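Local structure of TRAP dicarboxylate transporter, DctP subunit (Ochrobactrum anthropi, 4P47) at residues A[48-53]-A[265-270]; A[130-135]-A[144-149]. The protein probably captures a small organic acid or similar solute in the periplasm and hands it to the membrane partners of a TRAP transporter. All coordinates share one frame; numbering follows the deposited sequence.

Contact 1 (A[48-53]-A[265-270]); sequences MEKFAE and VEARDY
Lys50 folds its aliphatic chain over the ring of Tyr270. CE of Lys50 sits 3.7 Å from the Tyr270 ring centroid and only 8° off the normal, a CH-pi contact, and NZ follows over the same ring at 4.7 Å as a cation-pi partner. CB of Lys50 lies 3.5 Å from CD2 of Tyr270, and the two side chains cross at about a right angle. The bends at chi2 and chi3 of Lys50 (both 62°) fold CE over the ring centre, and NZ continues outward from there, still above the face. A serine in place of Tyr270 would probably leave the Lys50 methylenes without the ring they lie against and its ammonium without the pi face. Beside this pair the helices touch closely at Ala267, whose CB lies 3.8 Å from N of Phe51 and 4.0 Å from its CB. Segments 48-53 and 265-270, parts of helices 43-58 and 254-288 of this periplasmic binding fold, run roughly antiparallel (149°), their axes approaching to 8.7 Å where the alanine keeps the interface thin. Farther out, Phe51 meets Phe34 ring to ring at a steep angle and touches Val65 of strand 63-68, while Thr46, a turn before Lys50, touches Tyr270.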
ATOM      1  N   MET A  48      -5.691  13.547  -3.059  1.00  7.11           N
ATOM      2  CA  MET A  48      -5.310  14.745  -2.314  1.00  8.02           C
ATOM      3  C   MET A  48      -6.056  15.981  -2.808  1.00  6.51           C
ATOM      4  O   MET A  48      -6.473  16.826  -2.023  1.00  7.11           O
ATOM      5  CB  MET A  48      -3.811  14.985  -2.440  1.00  8.28           C
ATOM      6  CG  MET A  48      -2.984  13.921  -1.728  1.00  7.67           C
ATOM      7  SD  MET A  48      -1.237  13.951  -2.167  1.00  8.49           S
ATOM      8  CE  MET A  48      -0.710  15.416  -1.265  1.00 11.71           C
ATOM      9  N   GLU A  49      -6.245  16.071  -4.119  1.00  7.28           N
ATOM     10  CA  GLU A  49      -6.969  17.198  -4.707  1.00  8.12           C
ATOM     11  C   GLU A  49      -8.436  17.175  -4.315  1.00  7.63           C
ATOM     12  O   GLU A  49      -9.017  18.214  -4.001  1.00  8.11           O
ATOM     13  CB  GLU A  49      -6.830  17.175  -6.240  1.00  8.89           C
ATOM     14  CG  GLU A  49      -5.423  17.502  -6.692  1.00 11.89           C
ATOM     15  CD  GLU A  49      -5.137  17.137  -8.136  1.00 20.77           C
ATOM     16  OE1 GLU A  49      -5.905  16.360  -8.735  1.00 19.76           O
ATOM     17  OE2 GLU A  49      -4.124  17.638  -8.665  1.00 24.58           O
ATOM     18  N   LYS A  50      -9.041  15.990  -4.305  1.00  7.47           N
ATOM     19  CA  LYS A  50     -10.411  15.850  -3.844  1.00  8.61           C
ATOM     20  C   LYS A  50     -10.532  16.257  -2.377  1.00  7.47           C
ATOM     21  O   LYS A  50     -11.451  17.002  -1.997  1.00  7.63           O
ATOM     22  CB  LYS A  50     -10.930  14.425  -4.059  1.00  8.87           C
ATOM     23  CG  LYS A  50     -12.351  14.161  -3.560  1.00  8.81           C
ATOM     24  CD  LYS A  50     -13.416  14.991  -4.237  1.00 12.38           C
ATOM     25  CE  LYS A  50     -13.481  14.715  -5.695  1.00 16.05           C
ATOM     26  NZ  LYS A  50     -14.685  15.411  -6.248  1.00 21.58           N
ATOM     27  N   PHE A  51      -9.621  15.755  -1.545  1.00  6.85           N
ATOM     28  CA  PHE A  51      -9.568  16.128  -0.131  1.00  8.03           C
ATOM     29  C   PHE A  51      -9.515  17.652   0.030  1.00  8.53           C
ATOM     30  O   PHE A  51     -10.287  18.249   0.786  1.00  7.07           O
ATOM     31  CB  PHE A  51      -8.373  15.450   0.544  1.00  7.61           C
ATOM     32  CG  PHE A  51      -8.152  15.905   1.957  1.00  6.26           C
ATOM     33  CD1 PHE A  51      -8.912  15.378   3.012  1.00  6.50           C
ATOM     34  CD2 PHE A  51      -7.222  16.881   2.257  1.00  6.53           C
ATOM     35  CE1 PHE A  51      -8.722  15.806   4.307  1.00  7.19           C
ATOM     36  CE2 PHE A  51      -7.037  17.300   3.557  1.00  7.52           C
ATOM     37  CZ  PHE A  51      -7.794  16.750   4.585  1.00  7.17           C
ATOM     38  N   ALA A  52      -8.583  18.285  -0.676  1.00  7.69           N
ATOM     39  CA  ALA A  52      -8.405  19.740  -0.564  1.00  8.18           C
ATOM     40  C   ALA A  52      -9.685  20.485  -0.947  1.00  6.95           C
ATOM     41  O   ALA A  52     -10.068  21.451  -0.298  1.00  8.16           O
ATOM     42  CB  ALA A  52      -7.240  20.195  -1.444  1.00  9.40           C
ATOM     43  N   GLU A  53     -10.339  20.040  -2.006  1.00  7.30           N
ATOM     44  CA  GLU A  53     -11.546  20.708  -2.471  1.00  8.18           C
ATOM     45  C   GLU A  53     -12.690  20.550  -1.490  1.00  7.83           C
ATOM     46  O   GLU A  53     -13.443  21.493  -1.231  1.00  8.20           O
ATOM     47  CB  GLU A  53     -11.946  20.177  -3.840  1.00  9.30           C
ATOM     48  CG  GLU A  53     -13.252  20.753  -4.372  1.00 10.36           C
ATOM     49  CD  GLU A  53     -13.265  22.290  -4.524  1.00 14.81           C
ATOM     50  OE1 GLU A  53     -12.191  22.910  -4.721  1.00 15.56           O
ATOM     51  OE2 GLU A  53     -14.369  22.900  -4.457  1.00 13.89           O
ATOM     52  N   VAL A 265     -12.521  10.742   4.653  1.00  7.68           N
ATOM     53  CA  VAL A 265     -13.228   9.493   4.343  1.00  9.06           C
ATOM     54  C   VAL A 265     -13.986   9.587   3.024  1.00  8.55           C
ATOM     55  O   VAL A 265     -14.081   8.599   2.303  1.00  9.65           O
ATOM     56  CB  VAL A 265     -14.161   9.005   5.499  1.00 12.13           C
ATOM     57  CG1 VAL A 265     -13.346   8.727   6.734  1.00 11.58           C
ATOM     58  CG2 VAL A 265     -15.279   9.983   5.787  1.00 17.79           C
ATOM     59  N   GLU A 266     -14.525  10.766   2.676  1.00  7.81           N
ATOM     60  CA  GLU A 266     -15.146  10.942   1.392  1.00  7.90           C
ATOM     61  C   GLU A 266     -14.073  10.837   0.290  1.00  7.90           C
ATOM     62  O   GLU A 266     -14.270  10.156  -0.721  1.00  9.01           O
ATOM     63  CB  GLU A 266     -15.923  12.271   1.321  1.00  9.83           C
ATOM     64  CG  GLU A 266     -16.665  12.449  -0.001  1.00 11.07           C
ATOM     65  CD  GLU A 266     -17.475  13.724  -0.103  1.00 13.40           C
ATOM     66  OE1 GLU A 266     -17.592  14.464   0.888  1.00 12.57           O
ATOM     67  OE2 GLU A 266     -17.956  13.987  -1.225  1.00 18.54           O
ATOM     68  N   ALA A 267     -12.917  11.470   0.486  1.00  7.20           N
ATOM     69  CA  ALA A 267     -11.850  11.394  -0.503  1.00  6.94           C
ATOM     70  C   ALA A 267     -11.329   9.964  -0.638  1.00  6.96           C
ATOM     71  O   ALA A 267     -10.956   9.545  -1.722  1.00  7.92           O
ATOM     72  CB  ALA A 267     -10.721  12.349  -0.175  1.00  7.73           C
ATOM     73  N   ARG A 268     -11.308   9.222   0.454  1.00  6.76           N
ATOM     74  CA  ARG A 268     -10.899   7.825   0.437  1.00  6.78           C
ATOM     75  C   ARG A 268     -11.665   7.014  -0.588  1.00  6.65           C
ATOM     76  O   ARG A 268     -11.071   6.304  -1.404  1.00  7.13           O
ATOM     77  CB  ARG A 268     -11.101   7.203   1.821  1.00  6.92           C
ATOM     78  CG  ARG A 268     -10.975   5.691   1.868  1.00  7.28           C
ATOM     79  CD  ARG A 268     -11.446   5.151   3.191  1.00  6.38           C
ATOM     80  NE  ARG A 268     -12.910   5.134   3.248  1.00  7.40           N
ATOM     81  CZ  ARG A 268     -13.616   4.944   4.347  1.00  9.03           C
ATOM     82  NH1 ARG A 268     -13.038   4.789   5.518  1.00  9.34           N
ATOM     83  NH2 ARG A 268     -14.940   4.942   4.258  1.00 11.74           N
ATOM     84  N   ASP A 269     -12.992   7.093  -0.546  1.00  6.70           N
ATOM     85  CA  ASP A 269     -13.802   6.231  -1.407  1.00 10.71           C
ATOM     86  C   ASP A 269     -13.566   6.607  -2.863  1.00  9.65           C
ATOM     87  O   ASP A 269     -13.470   5.744  -3.751  1.00  9.74           O
ATOM     88  CB  ASP A 269     -15.289   6.356  -1.095  1.00 11.19           C
ATOM     89  CG  ASP A 269     -15.638   5.923   0.310  1.00 16.20           C
ATOM     90  OD1 ASP A 269     -14.812   5.269   0.978  1.00 11.30           O
ATOM     91  OD2 ASP A 269     -16.783   6.249   0.731  1.00 18.02           O
ATOM     92  N   TYR A 270     -13.440   7.902  -3.117  1.00  8.94           N
ATOM     93  CA  TYR A 270     -13.165   8.405  -4.446  1.00  8.73           C
ATOM     94  C   TYR A 270     -11.771   7.983  -4.924  1.00  8.23           C
ATOM     95  O   TYR A 270     -11.599   7.570  -6.072  1.00 10.04           O
ATOM     96  CB  TYR A 270     -13.289   9.940  -4.415  1.00  9.70           C
ATOM     97  CG  TYR A 270     -12.763  10.686  -5.605  1.00 11.63           C
ATOM     98  CD1 TYR A 270     -13.514  10.830  -6.763  1.00 14.99           C
ATOM     99  CD2 TYR A 270     -11.524  11.279  -5.555  1.00 14.63           C
ATOM    100  CE1 TYR A 270     -13.012  11.540  -7.858  1.00 14.37           C
ATOM    101  CE2 TYR A 270     -11.028  11.979  -6.611  1.00 16.10           C
ATOM    102  CZ  TYR A 270     -11.757  12.109  -7.756  1.00 12.76           C
ATOM    103  OH  TYR A 270     -11.207  12.835  -8.795  1.00 20.00           O
TER

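Contact 2 (A[130-135]-A[144-149]); sequences TNLMKR and LAYWEL
Met133 and Tyr146 make the main apolar contact, their side chains sliding past each other in opposite directions. CG of Met133 comes to 3.9 Å from CZ of Tyr146 and to 3.4 Å from its OH, approaching the ring obliquely. Leu132 meets the same phenol end from a neighbouring position on the helix: its CB lies 3.6 Å from the Tyr146 OH, and the two side chains cross at about a right angle. The hydroxyl end of the tyrosine is therefore packed against carbon from two consecutive residues.

The sulfur adds a Met-aromatic contact. SD of Met133 stands 4.7 Å from the Tyr146 ring centroid, 36° off the normal, and 4.1 Å from the backbone N of Leu144. With CG of Met133 beside its backbone N (chi1 -70°) and the next bond extended (chi2 -165°), CG meets the phenol end while SD runs on past CE2 of the ring toward the strand backbone.

Polar bonding to the tyrosine comes from just before the helical segment: the Tyr146 OH is hydrogen-bonded to Gly129 O, which ties the phenol end to the helix backbone as well as to its side chains. The backbone N of Ala145, by contrast, is buried here without a partner.

Helix 127-133 in this way packs on the early part of strand 141-156, to which it is joined by a short connection. The strand pairs antiparallel with strand 229-245, where Ile241 touches Tyr146, while Leu144 reaches Ile260 of helix 254-288 and Leu132 packs on Ala104 and Phe105.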
ATOM      1  N   THR A 130      -8.617   0.221  12.343  1.00  8.44           N
ATOM      2  CA  THR A 130      -8.967   1.178  13.372  1.00  8.95           C
ATOM      3  C   THR A 130      -8.101   1.020  14.612  1.00 11.27           C
ATOM      4  O   THR A 130      -7.601   1.992  15.174  1.00 10.92           O
ATOM      5  CB  THR A 130     -10.452   1.053  13.704  1.00 10.36           C
ATOM      6  OG1 THR A 130     -11.213   1.319  12.514  1.00 11.47           O
ATOM      7  CG2 THR A 130     -10.862   2.034  14.809  1.00 13.65           C
ATOM      8  N   ASN A 131      -7.868  -0.218  15.014  1.00  9.76           N
ATOM      9  CA  ASN A 131      -7.050  -0.475  16.182  1.00  9.93           C
ATOM     10  C   ASN A 131      -5.577  -0.153  15.952  1.00 10.53           C
ATOM     11  O   ASN A 131      -4.876   0.232  16.878  1.00 12.35           O
ATOM     12  CB  ASN A 131      -7.254  -1.915  16.682  1.00  9.81           C
ATOM     13  CG  ASN A 131      -8.598  -2.106  17.337  1.00 13.93           C
ATOM     14  OD1 ASN A 131      -9.200  -1.151  17.799  1.00 15.74           O
ATOM     15  ND2 ASN A 131      -9.076  -3.341  17.371  1.00 18.88           N
ATOM     16  N   LEU A 132      -5.112  -0.265  14.716  1.00  9.43           N
ATOM     17  CA  LEU A 132      -3.775   0.202  14.420  1.00  8.88           C
ATOM     18  C   LEU A 132      -3.697   1.712  14.638  1.00 10.68           C
ATOM     19  O   LEU A 132      -2.760   2.204  15.264  1.00 10.34           O
ATOM     20  CB  LEU A 132      -3.370  -0.135  12.983  1.00  9.30           C
ATOM     21  CG  LEU A 132      -2.994  -1.595  12.705  1.00  9.49           C
ATOM     22  CD1 LEU A 132      -2.719  -1.787  11.239  1.00 10.28           C
ATOM     23  CD2 LEU A 132      -1.787  -1.998  13.534  1.00 10.22           C
ATOM     24  N   MET A 133      -4.667   2.453  14.113  1.00  8.48           N
ATOM     25  CA  MET A 133      -4.640   3.917  14.226  1.00  8.96           C
ATOM     26  C   MET A 133      -4.670   4.411  15.657  1.00 10.95           C
ATOM     27  O   MET A 133      -4.124   5.455  15.971  1.00 10.41           O
ATOM     28  CB  MET A 133      -5.791   4.539  13.432  1.00 11.13           C
ATOM     29  CG  MET A 133      -5.599   4.403  11.949  1.00 11.66           C
ATOM     30  SD  MET A 133      -6.675   5.450  10.982  1.00 21.87           S
ATOM     31  CE  MET A 133      -8.272   4.918  11.565  1.00 32.56           C
ATOM     32  N   LYS A 134      -5.305   3.659  16.542  1.00  9.57           N
ATOM     33  CA  LYS A 134      -5.338   4.034  17.947  1.00 11.71           C
ATOM     34  C   LYS A 134      -3.965   4.101  18.606  1.00 10.58           C
ATOM     35  O   LYS A 134      -3.787   4.744  19.630  1.00 13.30           O
ATOM     36  CB  LYS A 134      -6.266   3.089  18.718  1.00 14.56           C
ATOM     37  CG  LYS A 134      -7.723   3.314  18.341  1.00 22.99           C
ATOM     38  CD  LYS A 134      -8.690   3.035  19.483  1.00 36.04           C
ATOM     39  CE  LYS A 134      -9.193   1.611  19.461  1.00 33.58           C
ATOM     40  NZ  LYS A 134     -10.319   1.426  20.433  1.00 27.32           N
ATOM     41  N   ARG A 135      -2.981   3.454  17.992  1.00 10.05           N
ATOM     42  CA  ARG A 135      -1.623   3.432  18.500  1.00 10.73           C
ATOM     43  C   ARG A 135      -0.816   4.677  18.106  1.00 10.46           C
ATOM     44  O   ARG A 135       0.313   4.872  18.573  1.00 13.13           O
ATOM     45  CB  ARG A 135      -0.911   2.162  17.990  1.00 11.16           C
ATOM     46  CG  ARG A 135      -1.618   0.866  18.412  1.00 13.62           C
ATOM     47  CD  ARG A 135      -1.095  -0.402  17.698  1.00 14.93           C
ATOM     48  NE  ARG A 135      -1.850  -1.586  18.125  1.00 14.90           N
ATOM     49  CZ  ARG A 135      -1.534  -2.331  19.181  1.00 21.65           C
ATOM     50  NH1 ARG A 135      -0.466  -2.036  19.909  1.00 18.11           N
ATOM     51  NH2 ARG A 135      -2.288  -3.371  19.514  1.00 20.55           N
ATOM     52  N   LEU A 144      -6.203   9.386   9.959  1.00  6.30           N
ATOM     53  CA  LEU A 144      -7.509   9.846   9.493  1.00  6.76           C
ATOM     54  C   LEU A 144      -8.266   8.819   8.643  1.00  8.16           C
ATOM     55  O   LEU A 144      -9.475   8.658   8.791  1.00 10.70           O
ATOM     56  CB  LEU A 144      -7.335  11.146   8.705  1.00  7.94           C
ATOM     57  CG  LEU A 144      -6.807  12.338   9.494  1.00  8.05           C
ATOM     58  CD1 LEU A 144      -6.523  13.494   8.562  1.00  9.78           C
ATOM     59  CD2 LEU A 144      -7.824  12.755  10.578  1.00 10.63           C
ATOM     60  N   ALA A 145      -7.572   8.119   7.751  1.00  7.92           N
ATOM     61  CA  ALA A 145      -8.202   7.186   6.823  1.00  7.32           C
ATOM     62  C   ALA A 145      -7.112   6.376   6.156  1.00  6.55           C
ATOM     63  O   ALA A 145      -5.939   6.771   6.154  1.00  6.61           O
ATOM     64  CB  ALA A 145      -9.022   7.926   5.765  1.00  8.45           C
ATOM     65  N   TYR A 146      -7.502   5.240   5.601  1.00  5.69           N
ATOM     66  CA  TYR A 146      -6.652   4.483   4.709  1.00  6.70           C
ATOM     67  C   TYR A 146      -7.101   4.699   3.272  1.00  7.65           C
ATOM     68  O   TYR A 146      -8.291   4.623   2.967  1.00  7.90           O
ATOM     69  CB  TYR A 146      -6.689   2.988   5.047  1.00  7.86           C
ATOM     70  CG  TYR A 146      -6.149   2.657   6.403  1.00  5.57           C
ATOM     71  CD1 TYR A 146      -4.788   2.550   6.613  1.00  6.16           C
ATOM     72  CD2 TYR A 146      -6.988   2.433   7.480  1.00  6.99           C
ATOM     73  CE1 TYR A 146      -4.267   2.254   7.858  1.00  6.56           C
ATOM     74  CE2 TYR A 146      -6.474   2.116   8.718  1.00  6.02           C
ATOM     75  CZ  TYR A 146      -5.120   2.019   8.898  1.00  6.49           C
ATOM     76  OH  TYR A 146      -4.579   1.702  10.136  1.00  8.35           O
ATOM     77  N   TRP A 147      -6.139   5.002   2.405  1.00  6.34           N
ATOM     78  CA  TRP A 147      -6.369   5.096   0.970  1.00  6.42           C
ATOM     79  C   TRP A 147      -5.592   3.938   0.313  1.00  6.28           C
ATOM     80  O   TRP A 147      -5.012   3.101   1.020  1.00  6.73           O
ATOM     81  CB  TRP A 147      -5.876   6.436   0.434  1.00  5.62           C
ATOM     82  CG  TRP A 147      -6.633   7.665   0.877  1.00  6.21           C
ATOM     83  CD1 TRP A 147      -7.679   7.744   1.746  1.00  6.76           C
ATOM     84  CD2 TRP A 147      -6.361   8.992   0.449  1.00  5.22           C
ATOM     85  NE1 TRP A 147      -8.090   9.055   1.866  1.00  6.43           N
ATOM     86  CE2 TRP A 147      -7.278   9.838   1.082  1.00  5.73           C
ATOM     87  CE3 TRP A 147      -5.396   9.553  -0.405  1.00  6.88           C
ATOM     88  CZ2 TRP A 147      -7.262  11.219   0.885  1.00  6.38           C
ATOM     89  CZ3 TRP A 147      -5.392  10.904  -0.612  1.00  6.85           C
ATOM     90  CH2 TRP A 147      -6.300  11.728   0.042  1.00  7.02           C
ATOM     91  N   GLU A 148      -5.601   3.856  -1.011  1.00  7.82           N
ATOM     92  CA  GLU A 148      -4.961   2.724  -1.684  1.00  8.03           C
ATOM     93  C   GLU A 148      -3.718   3.131  -2.444  1.00  8.02           C
ATOM     94  O   GLU A 148      -3.750   4.102  -3.186  1.00  8.86           O
ATOM     95  CB  GLU A 148      -5.936   2.094  -2.672  1.00  9.04           C
ATOM     96  CG  GLU A 148      -5.316   0.980  -3.526  1.00  9.72           C
ATOM     97  CD  GLU A 148      -6.366   0.148  -4.222  1.00 11.02           C
ATOM     98  OE1 GLU A 148      -6.817  -0.819  -3.586  1.00 11.37           O
ATOM     99  OE2 GLU A 148      -6.713   0.466  -5.388  1.00 14.13           O
ATOM    100  N   LEU A 149      -2.626   2.380  -2.289  1.00  7.65           N
ATOM    101  CA  LEU A 149      -1.578   2.367  -3.305  1.00  7.93           C
ATOM    102  C   LEU A 149      -1.850   1.200  -4.252  1.00  7.40           C
ATOM    103  O   LEU A 149      -2.183   1.405  -5.412  1.00 10.15           O
ATOM    104  CB  LEU A 149      -0.176   2.295  -2.690  1.00  8.94           C
ATOM    105  CG  LEU A 149       0.987   2.583  -3.631  1.00  9.32           C
ATOM    106  CD1 LEU A 149       1.232   1.424  -4.563  1.00 13.23           C
ATOM    107  CD2 LEU A 149       0.798   3.855  -4.435  1.00 14.74           C
TER

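Trp147 joins the two contacts, whose centres lie about 15 Å apart. Its indole reaches from strand 141-156 into the helix pair of contact 1, with CZ2 of Trp147 3.8 Å from Ala267 CB and CZ3 of Trp147 3.6 Å from Met48 N. Arg268 touches the strand as well, its CG 3.1 Å from Tyr146 O. Residue 146 therefore faces helix 127-133 with its ring and helix 254-288 with its carbonyl oxygen. In sequence, residues 130-149 fall between the two helical segments of contact 1. Both contacts are packing between elements of the fold. In this crystal the ligand pocket holds the C-terminus.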